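2-dehydro-3-deoxy-D-arabinonate dehydratase (Sulfolobus solfataricus, PDB 2Q1A) dehydrates 2-dehydro-3-deoxy-D-arabinonate to 2,5-dioxopentanoate, a step in the pentose oxidation pathway that converts D-arabinonate to 2-oxoglutarate. Local coordinates at residues Ser21-Leu26 and Asp46-Ile51; Phe116-Pro121 and Gln180-Ala185; Ser79-Glu84 and Lys106-Val111. All blocks are in the same frame, centred on the assembly; numbering follows the deposited sequence.

Interaction 1: Ser21-Leu26 and Asp46-Ile51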
loop_
_atom_site.group_PDB
_atom_site.type_symbol
_atom_site.label_atom_id
_atom_site.label_comp_id
_atom_site.label_asym_id
_atom_site.label_seq_id
_atom_site.Cartn_x
_atom_site.Cartn_y
_atom_site.Cartn_z
ATOM N N SER A 21 -36.106 3.176 -6.084
ATOM C CA SER A 21 -35.373 3.626 -7.284
ATOM C C SER A 21 -34.274 4.681 -7.051
ATOM O O SER A 21 -33.758 5.262 -8.016
ATOM C CB SER A 21 -36.348 4.114 -8.368
ATOM O OG SER A 21 -37.202 3.063 -8.786
ATOM N N THR A 22 -33.917 4.924 -5.791
ATOM C CA THR A 22 -32.845 5.871 -5.468
ATOM C C THR A 22 -31.474 5.189 -5.465
ATOM O O THR A 22 -31.320 4.080 -4.939
ATOM C CB THR A 22 -33.086 6.607 -4.130
ATOM O OG1 THR A 22 -33.267 5.655 -3.076
ATOM C CG2 THR A 22 -34.317 7.515 -4.226
ATOM N N ILE A 23 -30.490 5.859 -6.064
ATOM C CA ILE A 23 -29.145 5.309 -6.215
ATOM C C ILE A 23 -28.195 5.856 -5.143
ATOM O O ILE A 23 -28.112 7.070 -4.928
ATOM C CB ILE A 23 -28.551 5.592 -7.633
ATOM C CG1 ILE A 23 -29.613 5.458 -8.739
ATOM C CG2 ILE A 23 -27.335 4.703 -7.910
ATOM C CD1 ILE A 23 -30.126 4.043 -8.996
ATOM N N ILE A 24 -27.485 4.949 -4.477
ATOM C CA ILE A 24 -26.479 5.314 -3.483
ATOM C C ILE A 24 -25.076 4.913 -3.950
ATOM O O ILE A 24 -24.844 3.762 -4.301
ATOM C CB ILE A 24 -26.814 4.692 -2.104
ATOM C CG1 ILE A 24 -28.010 5.424 -1.481
ATOM C CG2 ILE A 24 -25.613 4.752 -1.152
ATOM C CD1 ILE A 24 -28.606 4.743 -0.265
ATOM N N ARG A 25 -24.156 5.872 -3.975
ATOM C CA ARG A 25 -22.745 5.576 -4.213
ATOM C C ARG A 25 -22.095 5.074 -2.920
ATOM O O ARG A 25 -22.186 5.726 -1.879
ATOM C CB ARG A 25 -22.020 6.810 -4.748
ATOM C CG ARG A 25 -20.506 6.657 -4.835
ATOM C CD ARG A 25 -19.899 7.701 -5.743
ATOM N NE ARG A 25 -18.441 7.708 -5.645
ATOM C CZ ARG A 25 -17.633 8.341 -6.490
ATOM N NH1 ARG A 25 -18.128 9.024 -7.518
ATOM N NH2 ARG A 25 -16.325 8.287 -6.307
ATOM N N LEU A 26 -21.432 3.919 -2.995
ATOM C CA LEU A 26 -20.924 3.243 -1.797
ATOM C C LEU A 26 -19.587 3.780 -1.293
ATOM O O LEU A 26 -18.696 4.115 -2.072
ATOM C CB LEU A 26 -20.833 1.730 -2.018
ATOM C CG LEU A 26 -22.113 0.943 -2.328
ATOM C CD1 LEU A 26 -21.806 -0.539 -2.458
ATOM C CD2 LEU A 26 -23.187 1.161 -1.277
ATOM N N ASP A 46 -23.556 8.053 -0.280
ATOM C CA ASP A 46 -24.326 9.250 -0.628
ATOM C C ASP A 46 -25.306 8.965 -1.759
ATOM O O ASP A 46 -24.986 8.230 -2.701
ATOM C CB ASP A 46 -23.400 10.383 -1.086
ATOM C CG ASP A 46 -22.508 10.907 0.021
ATOM O OD1 ASP A 46 -22.982 11.026 1.169
ATOM O OD2 ASP A 46 -21.331 11.222 -0.268
ATOM N N ARG A 47 -26.492 9.565 -1.675
ATOM C CA ARG A 47 -27.458 9.488 -2.760
ATOM C C ARG A 47 -26.949 10.288 -3.957
ATOM O O ARG A 47 -26.523 11.433 -3.808
ATOM C CB ARG A 47 -28.829 10.004 -2.314
ATOM C CG ARG A 47 -29.924 9.841 -3.368
ATOM C CD ARG A 47 -31.204 10.555 -2.968
ATOM N NE ARG A 47 -32.314 10.259 -3.878
ATOM C CZ ARG A 47 -32.691 11.031 -4.898
ATOM N NH1 ARG A 47 -33.718 10.660 -5.656
ATOM N NH2 ARG A 47 -32.056 12.168 -5.168
ATOM N N VAL A 48 -26.992 9.672 -5.136
ATOM C CA VAL A 48 -26.565 10.331 -6.366
ATOM C C VAL A 48 -27.697 10.468 -7.377
ATOM O O VAL A 48 -28.638 9.667 -7.400
ATOM C CB VAL A 48 -25.359 9.610 -7.045
ATOM C CG1 VAL A 48 -24.084 9.815 -6.247
ATOM C CG2 VAL A 48 -25.639 8.123 -7.255
ATOM N N THR A 49 -27.595 11.509 -8.196
ATOM C CA THR A 49 -28.454 11.695 -9.360
ATOM C C THR A 49 -27.544 11.687 -10.588
ATOM O O THR A 49 -26.345 11.976 -10.478
ATOM C CB THR A 49 -29.235 13.029 -9.297
ATOM O OG1 THR A 49 -28.313 14.124 -9.217
ATOM C CG2 THR A 49 -30.159 13.068 -8.086
ATOM N N GLY A 50 -28.094 11.343 -11.747
ATOM C CA GLY A 50 -27.305 11.334 -12.982
ATOM C C GLY A 50 -26.593 10.025 -13.262
ATOM O O GLY A 50 -25.783 9.936 -14.185
ATOM N N ILE A 51 -26.879 9.011 -12.454
ATOM C CA ILE A 51 -26.443 7.652 -12.744
ATOM C C ILE A 51 -27.683 6.902 -13.219
ATOM O O ILE A 51 -28.563 6.559 -12.419
ATOM C CB ILE A 51 -25.768 6.965 -11.513
ATOM C CG1 ILE A 51 -24.550 7.769 -11.025
ATOM C CG2 ILE A 51 -25.373 5.519 -11.826
ATOM C CD1 ILE A 51 -23.401 7.933 -12.047
HETATM O O HOH W 1 -30.962 8.647 -6.669
#

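Interaction 2: Phe116-Pro121 and Gln180-Ala185. With 2KT (2-ketobutyric acid), chain C.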
loop_
_atom_site.group_PDB
_atom_site.type_symbol
_atom_site.label_atom_id
_atom_site.label_comp_id
_atom_site.label_asym_id
_atom_site.label_seq_id
_atom_site.Cartn_x
_atom_site.Cartn_y
_atom_site.Cartn_z
ATOM N N PHE A 116 -17.620 -28.757 -7.701
ATOM C CA PHE A 116 -16.372 -28.590 -8.452
ATOM C C PHE A 116 -15.887 -27.146 -8.395
ATOM O O PHE A 116 -16.666 -26.238 -8.091
ATOM C CB PHE A 116 -16.538 -29.053 -9.907
ATOM C CG PHE A 116 -17.608 -28.309 -10.669
ATOM C CD1 PHE A 116 -17.281 -27.207 -11.460
ATOM C CD2 PHE A 116 -18.944 -28.706 -10.589
ATOM C CE1 PHE A 116 -18.268 -26.504 -12.158
ATOM C CE2 PHE A 116 -19.943 -28.009 -11.280
ATOM C CZ PHE A 116 -19.602 -26.903 -12.071
ATOM N N PHE A 117 -14.599 -26.942 -8.673
ATOM C CA PHE A 117 -14.040 -25.591 -8.756
ATOM C C PHE A 117 -14.322 -25.006 -10.132
ATOM O O PHE A 117 -14.028 -25.636 -11.158
ATOM C CB PHE A 117 -12.533 -25.588 -8.471
ATOM C CG PHE A 117 -11.932 -24.208 -8.398
ATOM C CD1 PHE A 117 -11.187 -23.697 -9.462
ATOM C CD2 PHE A 117 -12.122 -23.408 -7.273
ATOM C CE1 PHE A 117 -10.631 -22.415 -9.403
ATOM C CE2 PHE A 117 -11.573 -22.118 -7.210
ATOM C CZ PHE A 117 -10.829 -21.624 -8.279
ATOM N N LYS A 118 -14.879 -23.802 -10.152
ATOM C CA LYS A 118 -15.336 -23.190 -11.404
ATOM C C LYS A 118 -14.394 -22.134 -11.982
ATOM O O LYS A 118 -14.009 -22.238 -13.152
ATOM C CB LYS A 118 -16.760 -22.634 -11.257
ATOM C CG LYS A 118 -17.288 -21.903 -12.490
ATOM C CD LYS A 118 -17.310 -22.792 -13.731
ATOM C CE LYS A 118 -17.470 -21.957 -14.992
ATOM N NZ LYS A 118 -17.510 -22.794 -16.227
ATOM N N ALA A 119 -14.027 -21.129 -11.181
ATOM C CA ALA A 119 -13.239 -20.001 -11.685
ATOM C C ALA A 119 -12.539 -19.166 -10.610
ATOM O O ALA A 119 -12.990 -19.094 -9.463
ATOM C CB ALA A 119 -14.128 -19.086 -12.547
ATOM N N THR A 120 -11.433 -18.542 -11.014
ATOM C CA THR A 120 -10.822 -17.425 -10.301
ATOM C C THR A 120 -11.413 -16.123 -10.870
ATOM O O THR A 120 -11.930 -16.127 -11.992
ATOM C CB THR A 120 -9.285 -17.425 -10.475
ATOM O OG1 THR A 120 -8.951 -17.467 -11.872
ATOM C CG2 THR A 120 -8.664 -18.626 -9.772
ATOM N N PRO A 121 -11.354 -15.007 -10.106
ATOM C CA PRO A 121 -11.978 -13.746 -10.549
ATOM C C PRO A 121 -11.559 -13.274 -11.941
ATOM O O PRO A 121 -12.403 -12.814 -12.713
ATOM C CB PRO A 121 -11.524 -12.722 -9.493
ATOM C CG PRO A 121 -10.434 -13.382 -8.726
ATOM C CD PRO A 121 -10.708 -14.854 -8.792
ATOM N N GLN A 180 -10.956 -29.045 -17.608
ATOM C CA GLN A 180 -10.614 -28.356 -18.861
ATOM C C GLN A 180 -11.860 -27.792 -19.547
ATOM O O GLN A 180 -11.804 -26.746 -20.196
ATOM C CB GLN A 180 -9.893 -29.290 -19.832
ATOM C CG GLN A 180 -8.574 -29.832 -19.329
ATOM C CD GLN A 180 -7.853 -30.644 -20.391
ATOM O OE1 GLN A 180 -7.537 -30.137 -21.471
ATOM N NE2 GLN A 180 -7.587 -31.912 -20.086
ATOM N N SER A 181 -12.977 -28.497 -19.385
ATOM C CA SER A 181 -14.242 -28.113 -19.993
ATOM C C SER A 181 -14.888 -26.933 -19.276
ATOM O O SER A 181 -15.755 -26.268 -19.849
ATOM C CB SER A 181 -15.212 -29.305 -20.005
ATOM O OG SER A 181 -15.958 -29.381 -18.800
ATOM N N LYS A 182 -14.462 -26.685 -18.033
ATOM C CA LYS A 182 -15.130 -25.731 -17.138
ATOM C C LYS A 182 -14.331 -24.470 -16.775
ATOM O O LYS A 182 -14.923 -23.438 -16.451
ATOM C CB LYS A 182 -15.576 -26.440 -15.851
ATOM C CG LYS A 182 -16.725 -27.434 -16.016
ATOM C CD LYS A 182 -18.073 -26.788 -15.799
ATOM C CE LYS A 182 -19.201 -27.769 -16.063
ATOM N NZ LYS A 182 -20.556 -27.168 -15.822
ATOM N N ILE A 183 -13.001 -24.555 -16.835
ATOM C CA ILE A 183 -12.108 -23.530 -16.265
ATOM C C ILE A 183 -11.163 -22.979 -17.319
ATOM O O ILE A 183 -10.243 -23.672 -17.765
ATOM C CB ILE A 183 -11.234 -24.091 -15.077
ATOM C CG1 ILE A 183 -12.081 -24.876 -14.067
ATOM C CG2 ILE A 183 -10.473 -22.966 -14.374
ATOM C CD1 ILE A 183 -11.261 -25.790 -13.149
ATOM N N TYR A 184 -11.383 -21.720 -17.691
ATOM C CA TYR A 184 -10.599 -21.043 -18.726
ATOM C C TYR A 184 -11.022 -19.575 -18.813
ATOM O O TYR A 184 -12.016 -19.170 -18.196
ATOM C CB TYR A 184 -10.764 -21.742 -20.091
ATOM C CG TYR A 184 -12.192 -21.838 -20.604
ATOM C CD1 TYR A 184 -12.695 -20.882 -21.491
ATOM C CD2 TYR A 184 -13.029 -22.894 -20.231
ATOM C CE1 TYR A 184 -14.004 -20.961 -21.985
ATOM C CE2 TYR A 184 -14.343 -22.987 -20.720
ATOM C CZ TYR A 184 -14.823 -22.007 -21.597
ATOM O OH TYR A 184 -16.114 -22.067 -22.090
ATOM N N ALA A 185 -10.271 -18.781 -19.571
ATOM C CA ALA A 185 -10.603 -17.363 -19.763
ATOM C C ALA A 185 -12.000 -17.179 -20.363
ATOM O O ALA A 185 -12.271 -17.611 -21.484
ATOM C CB ALA A 185 -9.543 -16.664 -20.616
HETATM C C4 2KT C . -21.876 -30.403 -14.308
HETATM C C3 2KT C . -23.093 -30.246 -13.912
HETATM C C2 2KT C . -23.494 -29.038 -13.925
HETATM O O3 2KT C . -22.725 -28.109 -14.184
HETATM C C 2KT C . -24.774 -28.754 -13.652
HETATM O OXT 2KT C . -25.583 -29.671 -13.382
HETATM O O 2KT C . -25.151 -27.556 -13.673
#

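Interaction 3: Ser79-Glu84 and Lys106-Val111. With 2KT (2-ketobutyric acid), chain C.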
loop_
_atom_site.group_PDB
_atom_site.type_symbol
_atom_site.label_atom_id
_atom_site.label_comp_id
_atom_site.label_asym_id
_atom_site.label_seq_id
_atom_site.Cartn_x
_atom_site.Cartn_y
_atom_site.Cartn_z
ATOM N N SER A 79 -22.054 -26.397 -8.491
ATOM C CA SER A 79 -22.723 -27.597 -8.038
ATOM C C SER A 79 -23.314 -28.277 -9.263
ATOM O O SER A 79 -23.707 -27.608 -10.216
ATOM C CB SER A 79 -23.820 -27.236 -7.055
ATOM O OG SER A 79 -24.006 -28.275 -6.117
ATOM N N GLY A 80 -23.367 -29.602 -9.247
ATOM C CA GLY A 80 -23.824 -30.347 -10.415
ATOM C C GLY A 80 -25.019 -31.244 -10.168
ATOM O O GLY A 80 -25.176 -31.794 -9.079
ATOM N N ILE A 81 -25.856 -31.380 -11.198
ATOM C CA ILE A 81 -26.988 -32.321 -11.219
ATOM C C ILE A 81 -27.954 -32.110 -10.040
ATOM O O ILE A 81 -28.170 -33.008 -9.224
ATOM C CB ILE A 81 -26.503 -33.811 -11.322
ATOM C CG1 ILE A 81 -25.301 -33.957 -12.274
ATOM C CG2 ILE A 81 -27.645 -34.747 -11.730
ATOM C CD1 ILE A 81 -25.557 -33.540 -13.720
ATOM N N SER A 82 -28.529 -30.912 -9.963
ATOM C CA SER A 82 -29.411 -30.540 -8.855
ATOM C C SER A 82 -30.892 -30.444 -9.253
ATOM O O SER A 82 -31.734 -30.022 -8.455
ATOM C CB SER A 82 -28.931 -29.232 -8.216
ATOM O OG SER A 82 -28.847 -28.187 -9.168
ATOM N N TYR A 83 -31.199 -30.846 -10.484
ATOM C CA TYR A 83 -32.575 -30.865 -10.984
ATOM C C TYR A 83 -32.968 -32.264 -11.453
ATOM O O TYR A 83 -32.101 -33.061 -11.827
ATOM C CB TYR A 83 -32.749 -29.864 -12.128
ATOM C CG TYR A 83 -32.780 -28.415 -11.699
ATOM C CD1 TYR A 83 -31.599 -27.690 -11.537
ATOM C CD2 TYR A 83 -33.994 -27.761 -11.468
ATOM C CE1 TYR A 83 -31.623 -26.355 -11.151
ATOM C CE2 TYR A 83 -34.029 -26.421 -11.086
ATOM C CZ TYR A 83 -32.840 -25.726 -10.928
ATOM O OH TYR A 83 -32.861 -24.403 -10.548
ATOM N N GLU A 84 -34.270 -32.553 -11.444
ATOM C CA GLU A 84 -34.786 -33.879 -11.813
ATOM C C GLU A 84 -34.310 -34.355 -13.184
ATOM O O GLU A 84 -33.848 -35.491 -13.321
ATOM C CB GLU A 84 -36.320 -33.923 -11.744
ATOM C CG GLU A 84 -36.880 -33.766 -10.332
ATOM C CD GLU A 84 -38.292 -34.319 -10.161
ATOM O OE1 GLU A 84 -39.019 -34.473 -11.170
ATOM O OE2 GLU A 84 -38.675 -34.598 -9.001
ATOM N N LYS A 106 -26.074 -41.730 -10.854
ATOM C CA LYS A 106 -25.638 -42.100 -9.508
ATOM C C LYS A 106 -25.558 -40.904 -8.539
ATOM O O LYS A 106 -26.058 -40.985 -7.413
ATOM C CB LYS A 106 -24.291 -42.834 -9.582
ATOM C CG LYS A 106 -23.891 -43.600 -8.319
ATOM C CD LYS A 106 -24.675 -44.903 -8.148
ATOM C CE LYS A 106 -24.140 -45.729 -6.982
ATOM N NZ LYS A 106 -24.930 -46.975 -6.797
ATOM N N VAL A 107 -24.951 -39.802 -8.988
ATOM C CA VAL A 107 -24.752 -38.617 -8.144
ATOM C C VAL A 107 -26.044 -37.846 -7.832
ATOM O O VAL A 107 -26.123 -37.147 -6.818
ATOM C CB VAL A 107 -23.649 -37.670 -8.713
ATOM C CG1 VAL A 107 -24.218 -36.695 -9.747
ATOM C CG2 VAL A 107 -22.966 -36.907 -7.590
ATOM N N TYR A 108 -27.044 -37.974 -8.706
ATOM C CA TYR A 108 -28.352 -37.348 -8.496
ATOM C C TYR A 108 -29.029 -37.850 -7.221
ATOM O O TYR A 108 -29.654 -37.066 -6.497
ATOM C CB TYR A 108 -29.280 -37.561 -9.705
ATOM C CG TYR A 108 -30.697 -37.056 -9.481
ATOM C CD1 TYR A 108 -31.744 -37.943 -9.203
ATOM C CD2 TYR A 108 -30.987 -35.687 -9.517
ATOM C CE1 TYR A 108 -33.045 -37.483 -8.986
ATOM C CE2 TYR A 108 -32.283 -35.217 -9.296
ATOM C CZ TYR A 108 -33.304 -36.122 -9.033
ATOM O OH TYR A 108 -34.580 -35.662 -8.816
ATOM N N ASP A 109 -28.902 -39.152 -6.960
ATOM C CA ASP A 109 -29.492 -39.782 -5.771
ATOM C C ASP A 109 -28.592 -39.732 -4.532
ATOM O O ASP A 109 -29.076 -39.506 -3.420
ATOM C CB ASP A 109 -29.865 -41.241 -6.061
ATOM C CG ASP A 109 -31.110 -41.371 -6.924
ATOM O OD1 ASP A 109 -32.126 -40.696 -6.634
ATOM O OD2 ASP A 109 -31.071 -42.163 -7.890
ATOM N N ALA A 110 -27.292 -39.946 -4.741
ATOM C CA ALA A 110 -26.306 -40.106 -3.664
ATOM C C ALA A 110 -26.357 -39.018 -2.595
ATOM O O ALA A 110 -26.628 -37.854 -2.896
ATOM C CB ALA A 110 -24.910 -40.192 -4.254
ATOM N N VAL A 111 -26.086 -39.406 -1.349
ATOM C CA VAL A 111 -26.050 -38.462 -0.224
ATOM C C VAL A 111 -25.146 -37.265 -0.516
ATOM O O VAL A 111 -25.519 -36.125 -0.242
ATOM C CB VAL A 111 -25.628 -39.139 1.120
ATOM C CG1 VAL A 111 -26.753 -40.020 1.665
ATOM C CG2 VAL A 111 -24.332 -39.939 0.961
HETATM C C4 2KT C . -21.876 -30.403 -14.308
HETATM C C3 2KT C . -23.093 -30.246 -13.912
HETATM C C2 2KT C . -23.494 -29.038 -13.925
HETATM O O3 2KT C . -22.725 -28.109 -14.184
HETATM C C 2KT C . -24.774 -28.754 -13.652
HETATM O OXT 2KT C . -25.583 -29.671 -13.382
HETATM O O 2KT C . -25.151 -27.556 -13.673
#

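Interaction 1: Ser21-Leu26 and Asp46-Ile51
R25 and D46 face each other as an antiparallel hydrogen-bonded pair. R25 N donates to D46 O at 2.8 Å, and D46 N returns a longer bond to R25 O, 3.1 Å. At the next position I24 and R47 make the non-hydrogen-bonded pair, where R47 CA-H leans on I23 O and I24 CA-H on D46 O. V48 N then reaches I23 O at 2.8 Å, nearly straight at 168°. Past this bond a water takes over the bridging, accepting from I23 N and donating to V48 O.

R47, with CG anti to its backbone N (chi1 -175°) and the chain extended to NE, crosses T22 at about a right angle, and T22 CG2 meets the guanidinium at its edge, 3.4 Å from R47 NE. The bridging water sits over one face of the same group. On the other side of the strand pair I23 CG2 packs on V48 CG2 at 3.9 Å, while V48 CG1 rests against R25 CB. Within the chain, strand 22-26 lies between strands 45-48 and 11-18, antiparallel to both, and I24 bonds to A16 through the backbone.

The second subunit takes up the polar ends: R25 NH1 makes a salt bridge to D46 OD2 of the second subunit, and D46 OD2 takes the matching one from R25 NH1 of that subunit. R47 and T49 also make backbone hydrogen bonds to it.

Interaction 2: Phe116-Pro121 and Gln180-Ala185
F116 and K182 meet at the active site of the FAH fold, where the end of strand 114-119 lies against the last turn of helix 178-182. Their side chains are about perpendicular, and K182 CD approaches the ring obliquely, 3.7 Å from F116 CE1. The lysine chain bends at its second torsion (chi2 -91°, well off a staggered value) and then runs straight, carrying NZ of K182, a substrate-binding residue, into a 2.9 Å hydrogen bond with O3 of the bound 2-ketobutyric acid. F116 CZ lies 4.0 Å from the same keto oxygen, which places the ring beside the ligand. K182 NZ is also hydrogen-bonded to D164 OD2 and S166 OG.

K118 starts out away from the helix but returns through a bend at chi2 (59°), and its ammonium donates a hydrogen bond to the K182 carbonyl: K118 NZ lies 2.7 Å from K182 O, in the carbonyl plane and on a lone pair, at a C=O...N angle of 133°. A salt bridge to D164 OD1 and a hydrogen bond to C187 O complete its grip. The two lysines therefore hold different oxygens of one magnesium-binding carboxylate, with K118 NZ and K182 NZ 5.3 Å apart. A methionine in place of K118 would probably deprive the K182 carbonyl of this donor and D164 OD1 of its positively charged partner.

K118 and A119 together face V76 in a classic beta bulge. F117, stacked on F117 of the third subunit, presents its ring edge to I183, with F117 CD1 4.2 Å from I183 CD1. I183 also lies along the bulged backbone: I183 CD1 sits 3.4 Å from F117 O, and I183 CG1 the same distance from K118 O.

Interaction 3: Ser79-Glu84 and Lys106-Val111
I81 N donates to OXT of the bound 2-ketobutyric acid at 2.8 Å and almost in line (174°), while the I81 side chain is packed against helix 103-109. The backbone takes a left-handed conformation at this residue as it leaves strand 76-80. I81 CD1, at the end of the longer branch, stays near the ligand, 3.9 Å from OXT, while the carbon that carries it, I81 CG1, meets V107 CG1 at 3.9 Å, the two side chains crossing at about a right angle. The shorter branch, I81 CG2, anti to the backbone N, rests on Y108 CB at 3.8 Å.

Y108 gives the largest share of the contact. Its CG is anti to its backbone N (chi1 174°), which swings the ring alongside the chain from I81 to E84. I81 O lies at the ring edge, near its plane, whereas Y83 O comes in obliquely to 3.3 Å from Y108 CE2. Further out, Y108 OH lies against the aliphatic part of E84, 3.3 Å from E84 CG, with the carboxylate turned about perpendicular to the ring. No hydrogen bond joins the two segments.

V107 also packs on Y177 of the third subunit. S82 OG is hydrogen-bonded to T254 O, and Y83 packs on A257. Helix 103-109 packs against the loop at I81, whose backbone NH is part of the substrate-binding site of this FAH-family dehydratase.

Overall arrangement
From the N terminus the three contacts follow in series, none nesting in or crossing another. Interaction 1 closes a 19-residue excursion that holds helix 30-40 and ties strand 22-26 to strand 45-48, at a face met by the second subunit. Interaction 3 then closes 21 residues and joins strand 76-80 to helix 103-109. Interaction 2 spans 58 residues, including the magnesium ligands E143, E145 and D164, and joins strand 114-119, a neighbour of strand 76-80, to the end of helix 178-182. Interactions 2 and 3 share the bound 2-ketobutyric acid and the third subunit, and touch where F116 CE2 lies 3.9 Å from S79 N. Interaction 1 lies across the chain's centre from both.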